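Nicastrin (Dictyostelium purpureum, PDB 4R12) probably serves as an essential subunit of the gamma-secretase complex, which cleaves integral membrane proteins such as Notch receptors within the membrane. Local coordinates at residues 508-513 against 539-544. Residues are numbered along the deposited sequence; the frame is centred on the assembly and turned at random.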
ATOM      1  N   LEU A 508       9.253   2.494 -13.640  1.00 23.47           N
ATOM      2  CA  LEU A 508       8.864   1.346 -14.450  1.00 23.42           C
ATOM      3  C   LEU A 508       7.656   1.675 -15.346  1.00 23.98           C
ATOM      4  O   LEU A 508       7.675   1.399 -16.545  1.00 24.44           O
ATOM      5  CB  LEU A 508       8.563   0.139 -13.549  1.00 24.13           C
ATOM      6  CG  LEU A 508       8.112  -1.138 -14.255  1.00 23.75           C
ATOM      7  CD1 LEU A 508       9.220  -1.656 -15.210  1.00 24.47           C
ATOM      8  CD2 LEU A 508       7.701  -2.212 -13.228  1.00 23.22           C
ATOM      9  N   LEU A 509       6.622   2.285 -14.768  1.00 23.52           N
ATOM     10  CA  LEU A 509       5.426   2.676 -15.526  1.00 23.61           C
ATOM     11  C   LEU A 509       5.788   3.678 -16.622  1.00 25.38           C
ATOM     12  O   LEU A 509       5.323   3.566 -17.753  1.00 25.17           O
ATOM     13  CB  LEU A 509       4.362   3.285 -14.600  1.00 22.12           C
ATOM     14  CG  LEU A 509       3.035   3.752 -15.222  1.00 24.33           C
ATOM     15  CD1 LEU A 509       2.362   2.607 -15.959  1.00 22.32           C
ATOM     16  CD2 LEU A 509       2.093   4.304 -14.163  1.00 22.93           C
ATOM     17  N   TYR A 510       6.598   4.669 -16.258  1.00 21.45           N
ATOM     18  CA  TYR A 510       7.079   5.671 -17.209  1.00 22.91           C
ATOM     19  C   TYR A 510       7.760   4.982 -18.399  1.00 23.82           C
ATOM     20  O   TYR A 510       7.480   5.290 -19.557  1.00 24.91           O
ATOM     21  CB  TYR A 510       8.046   6.638 -16.512  1.00 22.68           C
ATOM     22  CG  TYR A 510       8.440   7.855 -17.332  1.00 25.48           C
ATOM     23  CD1 TYR A 510       9.405   7.767 -18.340  1.00 26.12           C
ATOM     24  CD2 TYR A 510       7.850   9.099 -17.094  1.00 26.25           C
ATOM     25  CE1 TYR A 510       9.760   8.883 -19.092  1.00 27.65           C
ATOM     26  CE2 TYR A 510       8.199  10.219 -17.843  1.00 28.75           C
ATOM     27  CZ  TYR A 510       9.156  10.106 -18.837  1.00 28.69           C
ATOM     28  OH  TYR A 510       9.508  11.211 -19.581  1.00 30.63           O
ATOM     29  N   SER A 511       8.641   4.031 -18.105  1.00 23.42           N
ATOM     30  CA  SER A 511       9.384   3.339 -19.147  1.00 25.90           C
ATOM     31  C   SER A 511       8.490   2.477 -20.047  1.00 24.84           C
ATOM     32  O   SER A 511       8.630   2.507 -21.271  1.00 26.99           O
ATOM     33  CB  SER A 511      10.482   2.469 -18.517  1.00 25.52           C
ATOM     34  OG  SER A 511      11.161   1.743 -19.518  1.00 24.29           O
ATOM     35  N   ILE A 512       7.568   1.718 -19.450  1.00 25.74           N
ATOM     36  CA  ILE A 512       6.760   0.786 -20.239  1.00 25.72           C
ATOM     37  C   ILE A 512       5.862   1.532 -21.222  1.00 27.21           C
ATOM     38  O   ILE A 512       5.561   1.050 -22.313  1.00 28.66           O
ATOM     39  CB  ILE A 512       5.879  -0.091 -19.337  1.00 25.76           C
ATOM     40  CG1 ILE A 512       6.727  -1.117 -18.601  1.00 25.51           C
ATOM     41  CG2 ILE A 512       4.823  -0.831 -20.152  1.00 28.89           C
ATOM     42  CD1 ILE A 512       5.877  -1.782 -17.492  1.00 27.92           C
ATOM     43  N   THR A 513       5.449   2.727 -20.831  1.00 23.28           N
ATOM     44  CA  THR A 513       4.506   3.494 -21.629  1.00 25.16           C
ATOM     45  C   THR A 513       5.185   4.552 -22.505  1.00 27.53           C
ATOM     46  O   THR A 513       4.512   5.388 -23.097  1.00 27.92           O
ATOM     47  CB  THR A 513       3.471   4.181 -20.717  1.00 27.47           C
ATOM     48  OG1 THR A 513       4.154   4.998 -19.766  1.00 24.45           O
ATOM     49  CG2 THR A 513       2.631   3.138 -19.952  1.00 23.27           C
ATOM     50  N   VAL A 539      14.059   9.767 -22.263  1.00 27.91           N
ATOM     51  CA  VAL A 539      12.873   8.970 -22.557  1.00 27.39           C
ATOM     52  C   VAL A 539      11.621   9.806 -22.338  1.00 28.98           C
ATOM     53  O   VAL A 539      11.481  10.490 -21.322  1.00 27.54           O
ATOM     54  CB  VAL A 539      12.821   7.696 -21.683  1.00 26.24           C
ATOM     55  CG1 VAL A 539      11.596   6.855 -22.009  1.00 25.54           C
ATOM     56  CG2 VAL A 539      14.105   6.882 -21.865  1.00 26.90           C
ATOM     57  N   SER A 540      10.715   9.753 -23.305  1.00 28.08           N
ATOM     58  CA  SER A 540       9.497  10.547 -23.234  1.00 28.96           C
ATOM     59  C   SER A 540       8.304   9.642 -22.960  1.00 27.86           C
ATOM     60  O   SER A 540       8.117   8.637 -23.633  1.00 28.75           O
ATOM     61  CB  SER A 540       9.294  11.322 -24.531  1.00 32.49           C
ATOM     62  OG  SER A 540      10.363  12.230 -24.736  1.00 33.18           O
ATOM     63  N   SER A 541       7.511  10.016 -21.968  1.00 28.71           N
ATOM     64  CA  SER A 541       6.305   9.266 -21.594  1.00 28.68           C
ATOM     65  C   SER A 541       5.296  10.186 -20.929  1.00 28.16           C
ATOM     66  O   SER A 541       5.671  11.048 -20.132  1.00 27.28           O
ATOM     67  CB  SER A 541       6.653   8.114 -20.644  1.00 25.20           C
ATOM     68  OG  SER A 541       5.496   7.392 -20.251  1.00 25.34           O
ATOM     69  N   ASN A 542       4.019   9.972 -21.230  1.00 28.21           N
ATOM     70  CA  ASN A 542       2.919  10.713 -20.613  1.00 28.29           C
ATOM     71  C   ASN A 542       2.545  10.100 -19.260  1.00 26.66           C
ATOM     72  O   ASN A 542       1.414   9.650 -19.046  1.00 24.96           O
ATOM     73  CB  ASN A 542       1.709  10.740 -21.557  1.00 29.80           C
ATOM     74  CG  ASN A 542       0.735  11.851 -21.232  1.00 32.19           C
ATOM     75  OD1 ASN A 542       1.036  12.748 -20.452  1.00 31.56           O
ATOM     76  ND2 ASN A 542      -0.439  11.797 -21.838  1.00 33.34           N
ATOM     77  N   THR A 543       3.520  10.099 -18.355  1.00 28.30           N
ATOM     78  CA  THR A 543       3.407   9.477 -17.036  1.00 26.79           C
ATOM     79  C   THR A 543       3.799  10.498 -15.981  1.00 27.00           C
ATOM     80  O   THR A 543       4.793  11.202 -16.147  1.00 28.84           O
ATOM     81  CB  THR A 543       4.321   8.239 -16.934  1.00 25.57           C
ATOM     82  OG1 THR A 543       3.914   7.272 -17.909  1.00 25.74           O
ATOM     83  CG2 THR A 543       4.276   7.607 -15.531  1.00 24.20           C
ATOM     84  N   HIS A 544       3.034  10.583 -14.897  1.00 26.07           N
ATOM     85  CA  HIS A 544       3.124  11.735 -14.000  1.00 27.42           C
ATOM     86  C   HIS A 544       2.872  11.379 -12.546  1.00 26.86           C
ATOM     87  O   HIS A 544       1.984  10.581 -12.233  1.00 25.31           O
ATOM     88  CB  HIS A 544       2.126  12.818 -14.448  1.00 27.66           C
ATOM     89  CG  HIS A 544       2.235  13.151 -15.905  1.00 29.76           C
ATOM     90  ND1 HIS A 544       3.212  13.982 -16.406  1.00 32.78           N
ATOM     91  CD2 HIS A 544       1.528  12.712 -16.973  1.00 30.62           C
ATOM     92  CE1 HIS A 544       3.087  14.066 -17.720  1.00 33.77           C
ATOM     93  NE2 HIS A 544       2.069  13.305 -18.089  1.00 33.33           N
TER
HETATM   94  O   HOH W   1       3.103   7.719 -22.928  1.00 28.56           O
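The carbonyl oxygen of V539 accepts a hydrogen bond from the phenol of Y510, with OH 2.7 Å from O and tilted 24° from the carbonyl plane. Beside this bond, CG1 of V539 lies 4.0 Å from CE1 of Y510, an apolar contact near the hydroxyl end of the ring. S541 meets the same tyrosine twice. Its CB sits over the ring centre in a CH-pi contact, 3.5 Å from the centroid of Y510, while OG, anti to the backbone N (chi1 179°), donates to O of Y510 on an in-plane lone pair at 3.0 Å. An alanine in place of Y510 would probably leave O of V539 without its phenol donor and open a gap beneath CB of S541. The contact joins the C-terminal end of helix 500-512 to the passage between two strands, 536-540 of a small three-stranded antiparallel sheet and 542-548, which pairs with strand 192-203. N542 is the centre of an inverse gamma turn, and a water links its N to O of T513. T543 then brings CB to 3.6 Å from CD2 of Y510, while its CG2 packs against CG of L509. OG1 of T543 lies 2.9 Å from OG1 of T513, and both hydroxyls hydrogen-bond to S202 of strand 192-203. T513 OG1 also donates to O of L509, which takes a second hydrogen bond from T513 N, arriving from the opposite face of the carbonyl plane. In H544, NE2 donates within the ring plane to OD1 of N542, and ND1 is hydrogen-bonded to the carboxylate of D307.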